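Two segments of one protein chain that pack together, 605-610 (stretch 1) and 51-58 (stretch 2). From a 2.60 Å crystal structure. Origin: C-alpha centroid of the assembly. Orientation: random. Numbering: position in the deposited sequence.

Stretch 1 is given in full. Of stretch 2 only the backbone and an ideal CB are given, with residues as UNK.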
# COMPACT_ATOMS: atom_id res chain seq x y z
N PHE A 605 12.83 -4.09 -22.32
CA PHE A 605 11.82 -3.31 -21.63
C PHE A 605 12.49 -2.62 -20.44
O PHE A 605 12.93 -3.28 -19.50
CB PHE A 605 10.68 -4.21 -21.16
CG PHE A 605 9.44 -3.46 -20.79
CD1 PHE A 605 9.30 -2.92 -19.52
CD2 PHE A 605 8.43 -3.26 -21.72
CE1 PHE A 605 8.16 -2.21 -19.19
CE2 PHE A 605 7.29 -2.57 -21.39
CZ PHE A 605 7.15 -2.04 -20.12
N ARG A 606 12.54 -1.30 -20.50
CA ARG A 606 13.48 -0.54 -19.68
C ARG A 606 12.81 0.46 -18.77
O ARG A 606 11.59 0.62 -18.79
CB ARG A 606 14.47 0.15 -20.61
CG ARG A 606 15.48 -0.81 -21.21
CD ARG A 606 16.44 -1.28 -20.14
NE ARG A 606 16.64 -2.72 -20.16
CZ ARG A 606 17.35 -3.39 -19.26
NH1 ARG A 606 17.94 -2.77 -18.24
NH2 ARG A 606 17.48 -4.71 -19.38
N ASN A 607 13.63 1.13 -17.94
CA ASN A 607 13.18 2.08 -16.92
C ASN A 607 12.33 1.42 -15.84
O ASN A 607 11.51 2.07 -15.20
CB ASN A 607 12.44 3.29 -17.54
CG ASN A 607 13.39 4.37 -18.07
OD1 ASN A 607 14.58 4.39 -17.77
ND2 ASN A 607 12.85 5.28 -18.85
N VAL A 608 12.54 0.12 -15.64
CA VAL A 608 11.88 -0.63 -14.57
C VAL A 608 12.87 -0.77 -13.42
O VAL A 608 13.97 -1.28 -13.64
CB VAL A 608 11.43 -2.03 -15.03
CG1 VAL A 608 10.60 -2.70 -13.95
CG2 VAL A 608 10.62 -1.96 -16.32
N PRO A 609 12.49 -0.34 -12.20
CA PRO A 609 13.39 -0.42 -11.05
C PRO A 609 13.80 -1.83 -10.67
O PRO A 609 12.96 -2.73 -10.64
CB PRO A 609 12.57 0.20 -9.90
CG PRO A 609 11.47 0.93 -10.54
CD PRO A 609 11.20 0.28 -11.86
N GLU A 610 15.08 -2.01 -10.36
CA GLU A 610 15.62 -3.30 -9.95
C GLU A 610 14.96 -3.77 -8.66
O GLU A 610 14.46 -4.89 -8.58
CB GLU A 610 17.13 -3.19 -9.76
CG GLU A 610 17.86 -4.52 -9.79
CD GLU A 610 19.36 -4.38 -9.55
OE1 GLU A 610 19.93 -5.28 -8.91
OE2 GLU A 610 19.96 -3.39 -10.00
N UNK A 51 12.24 12.30 -14.17
CA UNK A 51 13.57 11.76 -14.39
C UNK A 51 13.48 10.25 -14.50
O UNK A 51 12.96 9.58 -13.60
CB UNK A 51 14.52 12.17 -13.27
N UNK A 52 13.99 9.70 -15.60
CA UNK A 52 13.94 8.27 -15.80
C UNK A 52 14.57 7.46 -14.68
O UNK A 52 15.53 7.90 -14.06
CB UNK A 52 14.63 7.92 -17.12
N UNK A 53 14.02 6.28 -14.44
CA UNK A 53 14.60 5.33 -13.52
C UNK A 53 16.00 4.93 -13.98
O UNK A 53 16.87 4.71 -13.16
CB UNK A 53 13.70 4.10 -13.39
N UNK A 54 16.19 4.83 -15.29
CA UNK A 54 17.39 4.22 -15.83
C UNK A 54 18.04 5.10 -16.87
O UNK A 54 19.24 5.37 -16.82
CB UNK A 54 17.07 2.85 -16.43
N UNK A 55 17.26 5.53 -17.85
CA UNK A 55 17.77 6.39 -18.88
C UNK A 55 16.63 7.01 -19.66
O UNK A 55 15.48 6.60 -19.54
CB UNK A 55 18.71 5.62 -19.81
N UNK A 56 16.98 8.00 -20.48
CA UNK A 56 16.00 8.66 -21.32
C UNK A 56 15.49 7.64 -22.33
O UNK A 56 16.28 6.95 -22.97
CB UNK A 56 16.59 9.89 -22.01
N UNK A 57 14.18 7.55 -22.47
CA UNK A 57 13.55 6.50 -23.27
C UNK A 57 13.29 6.85 -24.72
O UNK A 57 13.55 7.96 -25.15
CB UNK A 57 12.22 6.11 -22.62
N UNK A 58 12.77 5.87 -25.46
CA UNK A 58 12.43 6.02 -26.87
C UNK A 58 10.95 5.76 -27.04
O UNK A 58 10.37 4.95 -26.32
CB UNK A 58 13.25 5.08 -27.75

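Position 51 has phi/psi of -93/125, and its ideal CB has nothing of stretch 1 within 5.5 Å. Stretch 1 sets no demand here, so almost any residue would do. The deposited residue is Q51. Its extended side chain makes no contact with stretch 1.

At position 52 the CA-to-CB bond points sideways, and the ideal CB lies 3.6 Å from N607 OD1. Phi/psi of -56/148 is a polyproline-like setting that suits proline but also many other residues. The residue is P52. Its ring fixes phi, and its CB sits 3.7 Å from N607 OD1, a minor contact.

Position 53 points toward stretch 1. The ideal CB is 3.5 Å from N607 O and 4.8 Å from P609 N, so it faces backbone next to a proline ring. A compact apolar side chain such as valine, isoleucine, leucine or alanine would suit. The residue is V53, with chi1 in the t well. Its CG2 meets P609 CG at 4.1 Å, an apolar contact. Its CG1 lies 3.9 Å from P609 N.

Position 54 also points toward stretch 1. Its CA is 4.8 Å from N607 CA, and its ideal CB is tight against N607 OD1 at 3.2 Å. The guanidinium of R606 offers positive charge, and the backbone N of N607 offers a donor. An acidic side chain is favoured; glutamate has the reach, while glutamine could accept hydrogen bonds without the charge. The residue is E54, with chi1 and chi2 both t. Its OE1 takes a hydrogen bond from R606 NH1 at 3.0 Å, within a salt bridge, near the plane of the guanidinium at its edge. Its OE2 accepts from N607 N at 3.2 Å. Water 1 joins the stretches further, donating to E54 OE2 and to V608 O, each at 2.6 Å. The backbone adds to this: E54 N donates to N607 OD1 at 3.0 Å.

At position 55 the CA-to-CB bond runs sideways, and the main chain does the work. The backbone N at this position donates to N607 OD1 at 2.9 Å with a nearly straight angle of 169°. The backbone O accepts from N607 ND2 at 3.0 Å. The amide of N607 thus pairs with both polar groups of one residue, whatever its side chain. Many side chains would fit, long polar ones included. The residue is K55. Its side chain stays at least 4.4 Å from stretch 1, the distance from K55 CG to N607 OD1.

Position 56 points away, so stretch 1 imposes no choice. The residue is V56, which makes no contact with it.

At position 57 the ideal CB would point toward stretch 1, 3.9 Å from N607 ND2. Phi/psi of -92/177 does not require glycine, and a small residue such as alanine or serine is also plausible. The residue is G57, which has no side chain; its N lies 4.5 Å from N607 ND2, a loose approach.

Position 58 is out of reach of stretch 1. Polar residues are reasonable among many. The residue is Q58, whose OE1 is hydrogen-bonded elsewhere in the structure.

Stretch 2, residues 51-58: QPVEKVGQ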
# COMPACT_ATOMS: atom_id res chain seq x y z
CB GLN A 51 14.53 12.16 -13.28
CG GLN A 51 15.96 11.75 -13.58
CD GLN A 51 16.86 12.04 -12.42
OE1 GLN A 51 16.94 13.19 -11.96
NE2 GLN A 51 17.55 11.01 -11.92
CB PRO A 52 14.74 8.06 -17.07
CG PRO A 52 14.56 9.31 -17.83
CD PRO A 52 14.40 10.41 -16.82
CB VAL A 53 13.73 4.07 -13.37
CG1 VAL A 53 14.49 2.93 -12.72
CG2 VAL A 53 12.48 4.39 -12.57
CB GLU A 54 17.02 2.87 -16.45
CG GLU A 54 18.17 1.94 -16.74
CD GLU A 54 17.71 0.69 -17.46
OE1 GLU A 54 18.48 0.19 -18.32
OE2 GLU A 54 16.58 0.23 -17.19
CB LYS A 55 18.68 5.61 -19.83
CG LYS A 55 18.00 4.45 -20.53
CD LYS A 55 19.00 3.57 -21.26
CE LYS A 55 19.45 4.20 -22.56
NZ LYS A 55 20.41 3.34 -23.29
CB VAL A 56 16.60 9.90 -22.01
CG1 VAL A 56 15.61 10.52 -22.99
CG2 VAL A 56 17.00 10.93 -20.96
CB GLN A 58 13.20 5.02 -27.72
CG GLN A 58 14.70 5.25 -27.74
CD GLN A 58 15.45 4.14 -28.43
OE1 GLN A 58 15.51 3.01 -27.93
NE2 GLN A 58 16.04 4.44 -29.58
O HOH W 1 14.74 -1.32 -16.12
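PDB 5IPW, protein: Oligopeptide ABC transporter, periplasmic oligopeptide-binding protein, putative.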